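Local coordinates for protein amidase, hydantoinase/carbamoylase family (Burkholderia vietnamiensis, PDB 5I4M) that probably hydrolyses N-carbamoyl-L-amino acids to free amino acids as a two-zinc enzyme of the peptidase M20 family, at residues Val290-Ser294 / Arg295-Pro299; Gly249-Pro252 / Met253-Arg257; Ser264-Val267 / Asp268-Arg272. All coordinates share one frame; numbering follows the deposited sequence. Where two conformers were deposited one is given.

Interaction 1. Residues Val290-Ser294 / Arg295-Pro299; sequences VHPNS and RNVIP. With 3PG (3-phosphoglyceric acid), chain H.
N296 ND2 donates to 3PG O1 at 2.8 Å, with an almost straight N-H...O angle of 174°. N296 lies in the type I beta turn S294 to V297, at the tip of the beta hairpin made by strands 282-291 and 297-310. N296 OD1 is bonded to Q108 NE2 of the second subunit, which fixes which end of the amide meets the ligand. H247 of this chain and R309 of the second subunit also bind the 3-phosphoglycerate, so the hairpin tip completes a site shared between subunits. Other polar ends at the tip face the second subunit too. R295 NH1 forms a salt bridge with E238 of the second subunit, and S294 OG bonds to Q108 of that subunit.

The turn is closed by V297 N, which donates to S294 O at 3.0 Å. Water 1 ties the two arms a second time. It accepts from S294 N and lies 2.9 Å from V297 O, to which it probably donates.

Toward the strands the arms pack by apolar side chains. V290 CG1 touches P299 CB at 3.7 Å. With CG1 anti to the backbone N (chi1 -179°), V297 splits its methyls between P292 and S294: CG2 rests on S294 CB. The ring of P292, which follows a cis peptide bond, sets its CG against V297 CG1 at 3.7 Å.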
loop_
_atom_site.group_PDB
_atom_site.type_symbol
_atom_site.label_atom_id
_atom_site.label_comp_id
_atom_site.label_asym_id
_atom_site.label_seq_id
_atom_site.Cartn_x
_atom_site.Cartn_y
_atom_site.Cartn_z
ATOM N N VAL A 290 -0.664 3.261 2.993
ATOM C CA VAL A 290 -0.913 4.702 2.928
ATOM C C VAL A 290 -2.405 4.946 2.757
ATOM O O VAL A 290 -3.069 4.232 1.996
ATOM C CB VAL A 290 -0.116 5.334 1.770
ATOM C CG1 VAL A 290 -0.389 6.844 1.655
ATOM C CG2 VAL A 290 1.382 5.035 1.927
ATOM N N HIS A 291 -2.942 5.961 3.456
ATOM C CA HIS A 291 -4.352 6.317 3.348
ATOM C C HIS A 291 -4.486 7.812 3.069
ATOM O O HIS A 291 -3.845 8.627 3.752
ATOM C CB HIS A 291 -5.097 5.928 4.636
ATOM C CG HIS A 291 -4.880 4.502 5.056
ATOM N ND1 HIS A 291 -5.656 3.460 4.592
ATOM C CD2 HIS A 291 -3.973 3.946 5.896
ATOM C CE1 HIS A 291 -5.234 2.325 5.123
ATOM N NE2 HIS A 291 -4.219 2.594 5.924
ATOM N N PRO A 292 -5.326 8.222 2.102
ATOM C CA PRO A 292 -6.171 7.355 1.274
ATOM C C PRO A 292 -5.456 6.783 0.056
ATOM O O PRO A 292 -6.077 6.056 -0.712
ATOM C CB PRO A 292 -7.309 8.292 0.845
ATOM C CG PRO A 292 -6.653 9.635 0.757
ATOM C CD PRO A 292 -5.649 9.649 1.909
ATOM N N ASN A 293 -4.173 7.106 -0.119
ATOM C CA ASN A 293 -3.364 6.586 -1.231
ATOM C C ASN A 293 -3.865 7.106 -2.579
ATOM O O ASN A 293 -3.840 6.395 -3.587
ATOM C CB ASN A 293 -3.312 5.054 -1.229
ATOM C CG ASN A 293 -1.970 4.517 -1.703
ATOM O OD1 ASN A 293 -0.941 5.180 -1.562
ATOM N ND2 ASN A 293 -1.975 3.312 -2.270
ATOM N N SER A 294 -4.310 8.358 -2.607
ATOM C CA SER A 294 -4.708 9.020 -3.844
ATOM C C SER A 294 -3.642 10.041 -4.220
ATOM O O SER A 294 -3.184 10.803 -3.364
ATOM C CB SER A 294 -6.074 9.696 -3.686
ATOM O OG SER A 294 -6.453 10.358 -4.885
ATOM N N ARG A 295 -3.255 10.067 -5.503
ATOM C CA ARG A 295 -2.054 10.809 -5.881
ATOM C C ARG A 295 -2.179 12.305 -5.616
ATOM O O ARG A 295 -1.165 12.960 -5.348
ATOM C CB ARG A 295 -1.706 10.554 -7.348
ATOM C CG ARG A 295 -2.813 10.820 -8.344
ATOM C CD ARG A 295 -2.408 10.165 -9.655
ATOM N NE ARG A 295 -2.562 8.711 -9.621
ATOM C CZ ARG A 295 -1.854 7.866 -10.371
ATOM N NH1 ARG A 295 -0.898 8.325 -11.179
ATOM N NH2 ARG A 295 -2.103 6.559 -10.328
ATOM N N ASN A 296 -3.390 12.877 -5.676
ATOM C CA ASN A 296 -3.547 14.307 -5.406
ATOM C C ASN A 296 -4.206 14.585 -4.044
ATOM O O ASN A 296 -4.892 15.599 -3.867
ATOM C CB ASN A 296 -4.285 15.019 -6.551
ATOM C CG ASN A 296 -5.559 14.313 -7.009
ATOM O OD1 ASN A 296 -5.811 13.146 -6.690
ATOM N ND2 ASN A 296 -6.362 15.034 -7.812
ATOM N N VAL A 297 -3.948 13.721 -3.060
ATOM C CA VAL A 297 -4.362 13.929 -1.672
ATOM C C VAL A 297 -3.134 13.743 -0.791
ATOM O O VAL A 297 -2.503 12.681 -0.833
ATOM C CB VAL A 297 -5.470 12.945 -1.247
ATOM C CG1 VAL A 297 -5.904 13.213 0.203
ATOM C CG2 VAL A 297 -6.671 13.026 -2.197
ATOM N N ILE A 298 -2.800 14.758 0.008
ATOM C CA ILE A 298 -1.792 14.619 1.063
ATOM C C ILE A 298 -2.182 13.445 1.952
ATOM O O ILE A 298 -3.307 13.422 2.470
ATOM C CB ILE A 298 -1.683 15.900 1.907
ATOM C CG1 ILE A 298 -1.217 17.086 1.059
ATOM C CG2 ILE A 298 -0.765 15.680 3.114
ATOM C CD1 ILE A 298 -1.598 18.443 1.699
ATOM N N PRO A 299 -1.308 12.462 2.171
ATOM C CA PRO A 299 -1.710 11.294 2.966
ATOM C C PRO A 299 -1.992 11.681 4.413
ATOM O O PRO A 299 -1.205 12.389 5.047
ATOM C CB PRO A 299 -0.507 10.351 2.846
ATOM C CG PRO A 299 0.091 10.701 1.504
ATOM C CD PRO A 299 -0.052 12.219 1.437
HETATM C C1 3PG H . -6.191 18.490 -9.029
HETATM O O1 3PG H . -5.626 17.680 -8.280
HETATM O O2 3PG H . -5.753 19.657 -9.212
HETATM C C2 3PG H . -7.108 17.885 -10.050
HETATM O O3 3PG H . -7.153 18.719 -11.214
HETATM C C3 3PG H . -8.496 17.774 -9.449
HETATM O O1P 3PG H . -8.964 19.072 -9.058
HETATM P P 3PG H . -10.236 19.220 -8.057
HETATM O O2P 3PG H . -9.639 18.973 -6.679
HETATM O O3P 3PG H . -11.211 18.150 -8.473
HETATM O O4P 3PG H . -10.753 20.654 -8.266
HETATM O O HOH W 1 -3.034 9.912 -0.261
#

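Interaction 2. Residues Gly249-Pro252 / Met253-Arg257; sequences GPTP and MPRRR
R256 turns its guanidinium back onto the backbone of T251, side-on, with two nitrogens on one oxygen. NE lies 2.9 Å and NH2 3.0 Å from T251 O, which sits close to the guanidinium plane. The chain of R256 is extended from CG to NE, and this carries the group back along the loop. NH2 also bonds to A248 O, and NH1 bonds to T284 of the second subunit, so all three nitrogens are engaged. A backbone bond from R255 N to P252 O (3.2 Å) spans the start of the short 3-10 segment 253-255.

The faces of the flat groups are used differently. M253 SD lies over the centre of the R256 guanidinium, 3.4 Å above its plane; bends at chi2 and chi3 fold the methionine over it. P252 CG lies over one face of the R255 guanidinium, 3.8 Å from R255 NE. Among apolar contacts, T251 CG2 meets R256 CG at 3.8 Å.

The loop joins strand 246-247 to helix 259-276 in the dimerisation region of the M20 fold. T251 OG1 bonds back to H247 O, T251 and R256 pack on I298 of strand 297-310, and M253 packs on G281 of the second subunit.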
loop_
_atom_site.group_PDB
_atom_site.type_symbol
_atom_site.label_atom_id
_atom_site.label_comp_id
_atom_site.label_asym_id
_atom_site.label_seq_id
_atom_site.Cartn_x
_atom_site.Cartn_y
_atom_site.Cartn_z
ATOM N N GLY A 249 -2.706 20.324 -4.021
ATOM C CA GLY A 249 -2.441 21.610 -4.616
ATOM C C GLY A 249 -2.476 22.744 -3.613
ATOM O O GLY A 249 -1.492 23.027 -2.920
ATOM N N PRO A 250 -3.633 23.409 -3.507
ATOM C CA PRO A 250 -3.696 24.688 -2.778
ATOM C C PRO A 250 -3.675 24.589 -1.256
ATOM O O PRO A 250 -4.139 25.519 -0.585
ATOM C CB PRO A 250 -5.015 25.307 -3.268
ATOM C CG PRO A 250 -5.829 24.119 -3.751
ATOM C CD PRO A 250 -4.852 23.135 -4.287
ATOM N N THR A 251 -3.162 23.495 -0.685
ATOM C CA THR A 251 -2.873 23.465 0.744
ATOM C C THR A 251 -1.469 24.023 0.910
ATOM O O THR A 251 -0.513 23.390 0.445
ATOM C CB THR A 251 -2.940 22.036 1.301
ATOM O OG1 THR A 251 -4.190 21.420 0.957
ATOM C CG2 THR A 251 -2.787 22.039 2.815
ATOM N N PRO A 252 -1.280 25.178 1.553
ATOM C CA PRO A 252 0.077 25.740 1.634
ATOM C C PRO A 252 1.032 24.766 2.299
ATOM O O PRO A 252 0.701 24.139 3.311
ATOM C CB PRO A 252 -0.109 27.013 2.470
ATOM C CG PRO A 252 -1.588 27.361 2.275
ATOM C CD PRO A 252 -2.272 26.028 2.238
ATOM N N MET A 253 2.219 24.622 1.703
ATOM C CA MET A 253 3.191 23.639 2.183
ATOM C C MET A 253 3.465 23.709 3.683
ATOM O O MET A 253 3.477 22.649 4.327
ATOM C CB MET A 253 4.509 23.773 1.402
ATOM C CG MET A 253 4.393 23.418 -0.079
ATOM S SD MET A 253 4.166 21.654 -0.323
ATOM C CE MET A 253 5.713 20.987 0.304
ATOM N N PRO A 254 3.668 24.878 4.304
ATOM C CA PRO A 254 4.081 24.878 5.719
ATOM C C PRO A 254 3.035 24.348 6.685
ATOM O O PRO A 254 3.408 23.867 7.762
ATOM C CB PRO A 254 4.396 26.356 5.998
ATOM C CG PRO A 254 4.687 26.937 4.643
ATOM C CD PRO A 254 3.709 26.236 3.739
ATOM N N ARG A 255 1.751 24.390 6.350
ATOM C CA ARG A 255 0.744 23.940 7.300
ATOM C C ARG A 255 0.343 22.487 7.104
ATOM O O ARG A 255 -0.488 21.984 7.869
ATOM C CB ARG A 255 -0.496 24.830 7.226
ATOM C CG ARG A 255 -1.357 24.582 6.010
ATOM C CD ARG A 255 -2.619 25.410 6.107
ATOM N NE ARG A 255 -2.348 26.842 6.007
ATOM C CZ ARG A 255 -3.292 27.780 6.047
ATOM N NH1 ARG A 255 -4.565 27.430 6.199
ATOM N NH2 ARG A 255 -2.966 29.063 5.933
ATOM N N ARG A 256 0.921 21.792 6.129
ATOM C CA ARG A 256 0.531 20.412 5.889
ATOM C C ARG A 256 0.976 19.501 7.021
ATOM O O ARG A 256 2.032 19.684 7.630
ATOM C CB ARG A 256 1.140 19.908 4.586
ATOM C CG ARG A 256 0.796 20.778 3.415
ATOM C CD ARG A 256 1.468 20.257 2.177
ATOM N NE ARG A 256 0.955 20.943 0.996
ATOM C CZ ARG A 256 0.971 20.412 -0.216
ATOM N NH1 ARG A 256 1.465 19.189 -0.390
ATOM N NH2 ARG A 256 0.487 21.095 -1.238
ATOM N N ARG A 257 0.159 18.491 7.286
ATOM C CA ARG A 257 0.496 17.432 8.232
ATOM C C ARG A 257 0.453 16.132 7.445
ATOM O O ARG A 257 -0.541 15.402 7.455
ATOM C CB ARG A 257 -0.440 17.452 9.437
ATOM C CG ARG A 257 -0.368 18.792 10.172
ATOM C CD ARG A 257 -0.900 18.716 11.591
ATOM N NE ARG A 257 -2.334 18.464 11.661
ATOM C CZ ARG A 257 -2.884 17.420 12.280
ATOM N NH1 ARG A 257 -4.202 17.279 12.303
ATOM N NH2 ARG A 257 -2.124 16.516 12.884
#

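Interaction 3. Residues Ser264-Val267 / Asp268-Arg272; sequences SRVV and DLVNR
V266 O accepts from V270 N at 2.7 Å, one of four successive i to i+4 backbone bonds in alpha helix 259-276. The others run from D268 N to S264 O (3.2 Å), from L269 N to R265 O (2.9 Å) and from N271 N to V267 O (3.2 Å). This unbroken series marks a regular alpha helix.

Apolar contact between side chains follows the same spacing. V266 CG1 meets V270 CG2 at 4.0 Å, one turn apart, and the two side chains cross at a slant. V270 has CG1 anti to the backbone N (chi1 162°). Its other methyl, CG2, is anti to the carbonyl carbon and points toward the preceding turn, 3.2 Å from V266 O. L269 CB lies over the preceding turn, 3.5 Å from R265 O.

The charged ends reach across the dimer, not to each other within the helix. R265 NE of this chain forms a salt bridge with D268 OD1 of the second subunit. D268 OD1 of this chain does the same with R265 NE of the second subunit, so the pairing is reciprocal. S264 packs on V267 of the second subunit, and V267 on its S264.

The helix lies against the sheet of the dimerisation domain. V267 and V270 pack on strand 282-291, while V266 and V270 reach strand 297-310. On another flank, R265 and V266 touch helix 313-334.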
loop_
_atom_site.group_PDB
_atom_site.type_symbol
_atom_site.label_atom_id
_atom_site.label_comp_id
_atom_site.label_asym_id
_atom_site.label_seq_id
_atom_site.Cartn_x
_atom_site.Cartn_y
_atom_site.Cartn_z
ATOM N N SER A 264 8.031 8.254 5.772
ATOM C CA SER A 264 9.236 8.166 4.953
ATOM C C SER A 264 10.473 8.581 5.738
ATOM O O SER A 264 11.553 7.993 5.578
ATOM C CB SER A 264 9.083 9.042 3.707
ATOM O OG SER A 264 8.082 8.503 2.867
ATOM N N ARG A 265 10.344 9.600 6.581
ATOM C CA ARG A 265 11.494 9.979 7.390
ATOM C C ARG A 265 11.852 8.885 8.385
ATOM O O ARG A 265 13.031 8.719 8.721
ATOM C CB ARG A 265 11.221 11.307 8.089
ATOM C CG ARG A 265 11.334 12.454 7.106
ATOM C CD ARG A 265 10.968 13.805 7.712
ATOM N NE ARG A 265 11.105 14.848 6.701
ATOM C CZ ARG A 265 10.611 16.074 6.819
ATOM N NH1 ARG A 265 9.939 16.419 7.915
ATOM N NH2 ARG A 265 10.782 16.952 5.837
ATOM N N VAL A 266 10.862 8.117 8.849
ATOM C CA VAL A 266 11.172 7.021 9.763
ATOM C C VAL A 266 11.820 5.864 9.012
ATOM O O VAL A 266 12.688 5.175 9.558
ATOM C CB VAL A 266 9.915 6.566 10.529
ATOM C CG1 VAL A 266 10.246 5.390 11.451
ATOM C CG2 VAL A 266 9.351 7.730 11.359
ATOM N N VAL A 267 11.427 5.632 7.758
ATOM C CA VAL A 267 12.112 4.608 6.967
ATOM C C VAL A 267 13.605 4.907 6.908
ATOM O O VAL A 267 14.448 4.017 7.091
ATOM C CB VAL A 267 11.495 4.511 5.559
ATOM C CG1 VAL A 267 12.374 3.647 4.636
ATOM C CG2 VAL A 267 10.081 3.928 5.625
ATOM N N ASP A 268 13.950 6.177 6.680
ATOM C CA ASP A 268 15.352 6.586 6.637
ATOM C C ASP A 268 16.001 6.464 8.010
ATOM O O ASP A 268 17.141 5.997 8.127
ATOM C CB ASP A 268 15.441 8.023 6.115
ATOM C CG ASP A 268 16.704 8.293 5.317
ATOM O OD1 ASP A 268 17.386 7.333 4.906
ATOM O OD2 ASP A 268 17.000 9.483 5.082
ATOM N N LEU A 269 15.286 6.869 9.060
ATOM C CA LEU A 269 15.808 6.735 10.418
ATOM C C LEU A 269 16.061 5.275 10.780
ATOM O O LEU A 269 17.089 4.944 11.385
ATOM C CB LEU A 269 14.830 7.367 11.411
ATOM C CG LEU A 269 15.093 7.088 12.894
ATOM C CD1 LEU A 269 16.369 7.761 13.333
ATOM C CD2 LEU A 269 13.908 7.539 13.740
ATOM N N VAL A 270 15.128 4.390 10.433
ATOM C CA VAL A 270 15.289 2.968 10.732
ATOM C C VAL A 270 16.558 2.430 10.088
ATOM O O VAL A 270 17.339 1.708 10.718
ATOM C CB VAL A 270 14.045 2.188 10.275
ATOM C CG1 VAL A 270 14.336 0.684 10.151
ATOM C CG2 VAL A 270 12.900 2.445 11.232
ATOM N N ASN A 271 16.783 2.781 8.818
ATOM C CA ASN A 271 18.010 2.368 8.147
ATOM C C ASN A 271 19.227 2.935 8.861
ATOM O O ASN A 271 20.205 2.219 9.117
ATOM C CB ASN A 271 17.976 2.813 6.686
ATOM C CG ASN A 271 19.210 2.381 5.910
ATOM O OD1 ASN A 271 19.330 1.222 5.493
ATOM N ND2 ASN A 271 20.123 3.311 5.700
ATOM N N ARG A 272 19.170 4.216 9.227
ATOM C CA ARG A 272 20.292 4.822 9.934
ATOM C C ARG A 272 20.586 4.078 11.232
ATOM O O ARG A 272 21.750 3.816 11.566
ATOM C CB ARG A 272 19.983 6.293 10.210
ATOM C CG ARG A 272 21.126 7.080 10.781
ATOM C CD ARG A 272 22.133 7.370 9.701
ATOM N NE ARG A 272 23.280 6.472 9.747
ATOM C CZ ARG A 272 24.040 6.190 8.693
ATOM N NH1 ARG A 272 25.073 5.370 8.822
ATOM N NH2 ARG A 272 23.753 6.714 7.506
#

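Along the chain the order is interaction 2, interaction 3, interaction 1, all within the M20 dimerisation range. The loop 249-257 leads into helix 259-276, which carries interaction 3, and the following strand 282-291 leads to the hairpin tip of interaction 1. Interactions 1 and 2 have centres 14 Å apart and touch: I298 CD1 packs on R256 CD at 3.6 Å. Interaction 3 stands apart, with its centre about 20 Å from that of interaction 1 and 23 Å from that of interaction 2. All three touch the second subunit. Interaction 3 joins helix to helix across the dimer. Interaction 1 supplies N296 to the ligand site shared between subunits, and interaction 2 lies beside it.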